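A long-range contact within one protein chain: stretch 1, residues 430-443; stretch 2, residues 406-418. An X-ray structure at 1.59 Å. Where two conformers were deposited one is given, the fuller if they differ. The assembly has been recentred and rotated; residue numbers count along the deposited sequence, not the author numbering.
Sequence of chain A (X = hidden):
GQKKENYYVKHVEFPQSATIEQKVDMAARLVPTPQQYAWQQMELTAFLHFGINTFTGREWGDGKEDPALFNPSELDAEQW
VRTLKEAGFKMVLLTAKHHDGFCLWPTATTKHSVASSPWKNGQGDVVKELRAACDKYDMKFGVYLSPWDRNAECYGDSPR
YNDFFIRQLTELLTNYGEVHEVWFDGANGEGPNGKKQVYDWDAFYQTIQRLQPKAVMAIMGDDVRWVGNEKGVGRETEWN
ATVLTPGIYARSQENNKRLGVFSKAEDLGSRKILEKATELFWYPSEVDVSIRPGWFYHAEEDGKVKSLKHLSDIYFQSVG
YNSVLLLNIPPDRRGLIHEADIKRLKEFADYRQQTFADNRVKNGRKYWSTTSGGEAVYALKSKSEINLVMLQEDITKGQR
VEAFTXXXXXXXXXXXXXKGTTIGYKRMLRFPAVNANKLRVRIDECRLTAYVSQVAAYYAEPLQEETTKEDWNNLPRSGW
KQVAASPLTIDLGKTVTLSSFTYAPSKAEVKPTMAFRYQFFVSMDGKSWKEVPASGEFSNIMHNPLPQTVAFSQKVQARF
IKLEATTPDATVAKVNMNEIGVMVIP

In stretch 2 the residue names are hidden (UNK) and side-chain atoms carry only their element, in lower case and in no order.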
# COMPACT_ATOMS: atom_id res chain seq x y z
N ARG A 430 3.84 -17.21 0.07
CA ARG A 430 2.99 -17.81 1.03
C ARG A 430 2.26 -19.01 0.40
O ARG A 430 1.90 -19.02 -0.79
CB ARG A 430 1.99 -16.79 1.59
CG ARG A 430 2.67 -15.76 2.48
CD ARG A 430 1.71 -14.87 3.22
NE ARG A 430 0.95 -13.99 2.32
CZ ARG A 430 -0.07 -13.22 2.72
NH1 ARG A 430 -0.52 -13.27 3.98
NH2 ARG A 430 -0.67 -12.41 1.87
N PHE A 431 1.94 -19.99 1.24
CA PHE A 431 1.35 -21.23 0.76
C PHE A 431 0.72 -21.97 1.92
O PHE A 431 1.00 -21.66 3.06
CB PHE A 431 2.41 -22.13 0.09
CG PHE A 431 3.66 -22.28 0.87
CD1 PHE A 431 3.81 -23.29 1.77
CD2 PHE A 431 4.73 -21.41 0.66
CE1 PHE A 431 4.98 -23.43 2.48
CE2 PHE A 431 5.93 -21.55 1.40
CZ PHE A 431 6.03 -22.53 2.32
N PRO A 432 -0.08 -23.00 1.65
CA PRO A 432 -0.68 -23.72 2.80
C PRO A 432 0.39 -24.42 3.62
O PRO A 432 1.32 -25.00 3.03
CB PRO A 432 -1.62 -24.76 2.14
CG PRO A 432 -1.90 -24.18 0.79
CD PRO A 432 -0.66 -23.42 0.35
N ALA A 433 0.25 -24.36 4.95
CA ALA A 433 1.22 -24.89 5.86
C ALA A 433 1.58 -26.33 5.53
O ALA A 433 0.71 -27.17 5.24
CB ALA A 433 0.71 -24.81 7.29
N VAL A 434 2.88 -26.60 5.61
CA VAL A 434 3.39 -27.96 5.50
C VAL A 434 4.43 -28.25 6.58
O VAL A 434 5.18 -27.35 7.01
CB VAL A 434 3.98 -28.21 4.11
CG1 VAL A 434 5.22 -27.37 3.85
CG2 VAL A 434 4.28 -29.68 3.90
N ASN A 435 4.46 -29.51 6.98
CA ASN A 435 5.50 -30.02 7.87
C ASN A 435 6.61 -30.53 6.98
O ASN A 435 6.39 -31.43 6.15
CB ASN A 435 4.99 -31.12 8.79
CG ASN A 435 3.99 -30.62 9.81
OD1 ASN A 435 2.80 -30.86 9.67
ND2 ASN A 435 4.45 -29.92 10.80
N ALA A 436 7.81 -29.96 7.14
CA ALA A 436 8.95 -30.29 6.28
C ALA A 436 10.27 -30.26 7.01
O ALA A 436 10.39 -29.54 8.03
CB ALA A 436 9.01 -29.34 5.13
N ASN A 437 11.28 -30.93 6.46
CA ASN A 437 12.63 -30.96 7.09
C ASN A 437 13.73 -30.38 6.21
O ASN A 437 14.85 -30.16 6.69
CB ASN A 437 12.94 -32.35 7.61
CG ASN A 437 13.16 -33.37 6.48
OD1 ASN A 437 14.09 -33.27 5.73
ND2 ASN A 437 12.27 -34.32 6.35
N LYS A 438 13.41 -30.09 4.95
CA LYS A 438 14.28 -29.42 4.06
C LYS A 438 13.46 -28.56 3.10
O LYS A 438 12.28 -28.82 2.86
CB LYS A 438 15.12 -30.40 3.24
CG LYS A 438 16.23 -31.19 4.06
CD LYS A 438 16.96 -32.13 3.15
CE LYS A 438 18.28 -32.75 3.76
NZ LYS A 438 18.27 -33.22 5.17
N LEU A 439 14.14 -27.58 2.52
CA LEU A 439 13.60 -26.77 1.47
C LEU A 439 14.52 -26.85 0.31
O LEU A 439 15.76 -26.97 0.47
CB LEU A 439 13.54 -25.34 2.01
CG LEU A 439 12.49 -24.39 1.65
CD1 LEU A 439 11.05 -24.85 1.84
CD2 LEU A 439 12.80 -23.11 2.45
N ARG A 440 13.99 -26.82 -0.88
CA ARG A 440 14.82 -26.80 -2.08
C ARG A 440 14.39 -25.63 -2.94
O ARG A 440 13.18 -25.46 -3.13
CB ARG A 440 14.66 -28.10 -2.86
CG ARG A 440 15.47 -28.16 -4.11
CD ARG A 440 15.75 -29.58 -4.54
NE ARG A 440 14.56 -30.24 -5.01
CZ ARG A 440 14.43 -31.53 -5.29
NH1 ARG A 440 15.45 -32.37 -5.15
NH2 ARG A 440 13.28 -31.98 -5.72
N VAL A 441 15.35 -24.87 -3.47
CA VAL A 441 15.07 -23.77 -4.36
C VAL A 441 15.77 -24.08 -5.66
O VAL A 441 16.90 -24.56 -5.69
CB VAL A 441 15.64 -22.44 -3.81
CG1 VAL A 441 15.35 -21.28 -4.78
CG2 VAL A 441 15.06 -22.19 -2.43
N ARG A 442 15.02 -23.91 -6.74
CA ARG A 442 15.51 -24.10 -8.08
C ARG A 442 15.42 -22.80 -8.86
O ARG A 442 14.34 -22.23 -8.95
CB ARG A 442 14.68 -25.18 -8.79
CG ARG A 442 15.27 -25.59 -10.13
CD ARG A 442 14.47 -26.74 -10.78
NE ARG A 442 14.43 -27.87 -9.84
CZ ARG A 442 13.37 -28.27 -9.10
NH1 ARG A 442 12.17 -27.74 -9.19
NH2 ARG A 442 13.59 -29.24 -8.22
N ILE A 443 16.52 -22.32 -9.39
CA ILE A 443 16.49 -21.16 -10.28
C ILE A 443 16.28 -21.69 -11.67
O ILE A 443 17.18 -22.27 -12.30
CB ILE A 443 17.76 -20.29 -10.20
CG1 ILE A 443 18.01 -19.77 -8.75
CG2 ILE A 443 17.63 -19.17 -11.23
CD1 ILE A 443 16.83 -19.12 -8.05
N UNK A 406 10.15 -23.34 -5.50
CA UNK A 406 10.47 -23.74 -4.15
C UNK A 406 9.67 -24.99 -3.79
O UNK A 406 8.48 -25.09 -4.04
c UNK A 406 10.74 -21.30 -3.54
c UNK A 406 10.65 -23.04 -1.82
c UNK A 406 10.15 -22.67 -3.11
N UNK A 407 10.42 -25.98 -3.23
CA UNK A 407 9.87 -27.24 -2.79
C UNK A 407 10.26 -27.49 -1.34
O UNK A 407 11.25 -26.99 -0.87
c UNK A 407 10.38 -28.37 -3.68
c UNK A 407 10.75 -29.00 -6.09
o UNK A 407 10.27 -29.13 -7.21
o UNK A 407 11.87 -29.49 -5.77
c UNK A 407 9.94 -28.19 -5.10
N UNK A 408 9.37 -28.20 -0.64
CA UNK A 408 9.57 -28.57 0.77
C UNK A 408 9.52 -30.07 0.89
O UNK A 408 8.67 -30.75 0.27
c UNK A 408 8.52 -27.94 1.61
N UNK A 409 10.51 -30.61 1.60
CA UNK A 409 10.59 -32.04 1.78
C UNK A 409 9.72 -32.51 2.93
O UNK A 409 10.10 -32.34 4.14
c UNK A 409 12.23 -33.94 2.11
c UNK A 409 13.73 -34.23 2.26
c UNK A 409 12.01 -32.44 2.00
c UNK A 409 11.69 -34.67 0.93
N UNK A 410 8.62 -33.16 2.60
CA UNK A 410 7.70 -33.77 3.61
C UNK A 410 8.14 -35.19 3.93
O UNK A 410 9.11 -35.68 3.32
o UNK A 410 6.12 -34.84 2.11
c UNK A 410 6.26 -33.79 3.12
c UNK A 410 5.86 -32.48 2.56
N UNK A 411 7.41 -35.85 4.85
CA UNK A 411 7.53 -37.28 5.17
C UNK A 411 7.25 -38.15 3.95
O UNK A 411 7.62 -39.30 3.92
o UNK A 411 4.58 -37.40 4.97
c UNK A 411 5.06 -37.49 6.11
o UNK A 411 4.27 -37.40 7.09
c UNK A 411 6.59 -37.70 6.37
N UNK A 412 6.52 -37.58 2.99
CA UNK A 412 6.12 -38.37 1.80
C UNK A 412 6.65 -37.75 0.50
O UNK A 412 5.99 -37.90 -0.53
c UNK A 412 4.61 -38.50 1.80
c UNK A 412 4.09 -39.71 1.02
o UNK A 412 4.86 -40.51 0.52
n UNK A 412 2.79 -39.90 1.02
N UNK A 413 7.83 -37.14 0.57
CA UNK A 413 8.57 -36.55 -0.53
C UNK A 413 8.48 -35.04 -0.71
O UNK A 413 7.81 -34.31 0.06
N UNK A 414 9.18 -34.60 -1.76
CA UNK A 414 9.12 -33.18 -2.14
C UNK A 414 7.70 -32.73 -2.56
O UNK A 414 7.00 -33.43 -3.28
c UNK A 414 12.02 -30.92 -1.47
c UNK A 414 12.28 -32.14 -2.05
c UNK A 414 13.59 -32.68 -1.96
n UNK A 414 13.59 -33.85 -2.67
c UNK A 414 14.60 -32.03 -1.25
c UNK A 414 10.10 -32.93 -3.28
c UNK A 414 12.36 -34.06 -3.21
c UNK A 414 14.30 -30.85 -0.62
c UNK A 414 11.51 -33.04 -2.90
c UNK A 414 13.03 -30.26 -0.73
N UNK A 415 7.31 -31.58 -2.03
CA UNK A 415 6.06 -30.91 -2.43
C UNK A 415 6.38 -29.52 -2.95
O UNK A 415 7.12 -28.80 -2.31
c UNK A 415 5.14 -30.81 -1.25
c UNK A 415 1.42 -29.91 -0.80
c UNK A 415 2.86 -30.23 -0.37
c UNK A 415 3.74 -30.33 -1.61
n UNK A 415 0.71 -29.38 0.41
N UNK A 416 5.83 -29.16 -4.10
CA UNK A 416 5.99 -27.78 -4.59
C UNK A 416 5.20 -26.83 -3.69
O UNK A 416 3.99 -27.02 -3.44
c UNK A 416 5.93 -26.36 -6.68
o UNK A 416 4.84 -25.42 -8.56
o UNK A 416 6.17 -27.15 -8.88
c UNK A 416 5.58 -27.72 -6.06
c UNK A 416 5.62 -26.32 -8.15
N UNK A 417 5.86 -25.82 -3.17
CA UNK A 417 5.20 -24.84 -2.31
C UNK A 417 5.13 -23.48 -2.96
O UNK A 417 4.33 -22.64 -2.46
c UNK A 417 7.34 -24.37 -0.93
c UNK A 417 5.83 -24.74 -0.92
c UNK A 417 5.59 -26.06 -0.17
N UNK A 418 5.93 -23.19 -3.99
CA UNK A 418 5.73 -21.92 -4.70
C UNK A 418 6.54 -21.78 -5.92
O UNK A 418 7.48 -22.51 -6.12
O HOH W 1 5.87 -34.15 6.48
O HOH W 2 1.61 -26.75 0.79
O HOH W 3 3.62 -19.88 -2.82

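Position 406 carries three carbons, a CB forking into two, one of which packs against Leu439 CD1: a valine. Leu439 CD1 lies 4.1 Å from Val406 CG1 on a shared sheet face, and Val406 CA offers a hydrogen to Arg440 O at 3.4 Å.

At 407, three carbons run in a row with two oxygens on the third, and the guanidinium groups of Arg440 and Arg442 meet those oxygens: glutamate. Glu407 OE1 takes Arg440 NE and NH2, both at 2.9 Å, and Arg442 NH2 at 3.0 Å, while OE2 takes Arg442 NH1 at 3.1 Å. Backbones pair too, Glu407 N to Arg440 O at 2.8 Å and Arg440 N to Glu407 O at 2.7 Å.

Position 408 has one carbon; its CB is 3.8 Å from Ala436 CB and 4.0 Å from both Val434 CG1 and Leu439 CD1. This is alanine, a small residue amid close apolar neighbours.

At 409, four carbons fork at the second; its CB lies 3.9 Å from Lys438 CB, and one branch end nears Asn437 OD1: leucine. Leu409 CD2 is 3.6 Å from Asn437 OD1. Leu409 N donates to Lys438 O at 2.8 Å, and Leu409 O accepts from Asn437 N at 3.0 Å.

At 410 the CB bears one oxygen and one carbon, the carbon meeting Val434 CG2: threonine. Thr410 CG2 is 3.5 Å from Val434 CG2, while Thr410 OG1 turns back to its own hairpin, donating to the O of position 413 at 2.7 Å.

Position 411, two carbons ending in two oxygens, is an aspartate; a water links Asp411 N to Asn435 O. Position 412 has two carbons, the second carrying one oxygen and one nitrogen, an asparagine beyond reach of stretch 1. Position 413 has no side chain, and with phi near 100° and psi near 180° a CB would jam against the preceding carbonyl: Gly413, closing a type I turn.

At 414 fused rings hold eight carbons and one nitrogen, and the Arg440 guanidinium lies flat on them, centres 3.6 Å apart: tryptophan.

At 415, four carbons in a row end in nitrogen, which reaches Pro432 O through a water: lysine. At 416, three carbons, the third with two oxygens, stay out of reach: glutamate.

At 417 a CB forks into two carbons and sits over the Phe431 ring, 3.7 Å from Phe431 CD1: valine. Position 418, bare, is Gly418.

The contact works by division between faces. Antiparallel pairing sets Val406 and Ala408 beside Val441 and Leu439 on an apolar face; the other holds Glu407 beside Arg440, whose guanidinium is bound at its edge by carboxylate and covered on one face by indole. Past the corner at Asn437, Val434 and Phe431 extend the apolar packing to Val417.

Stretch 2 406-418: VEALTDNGWKEVG
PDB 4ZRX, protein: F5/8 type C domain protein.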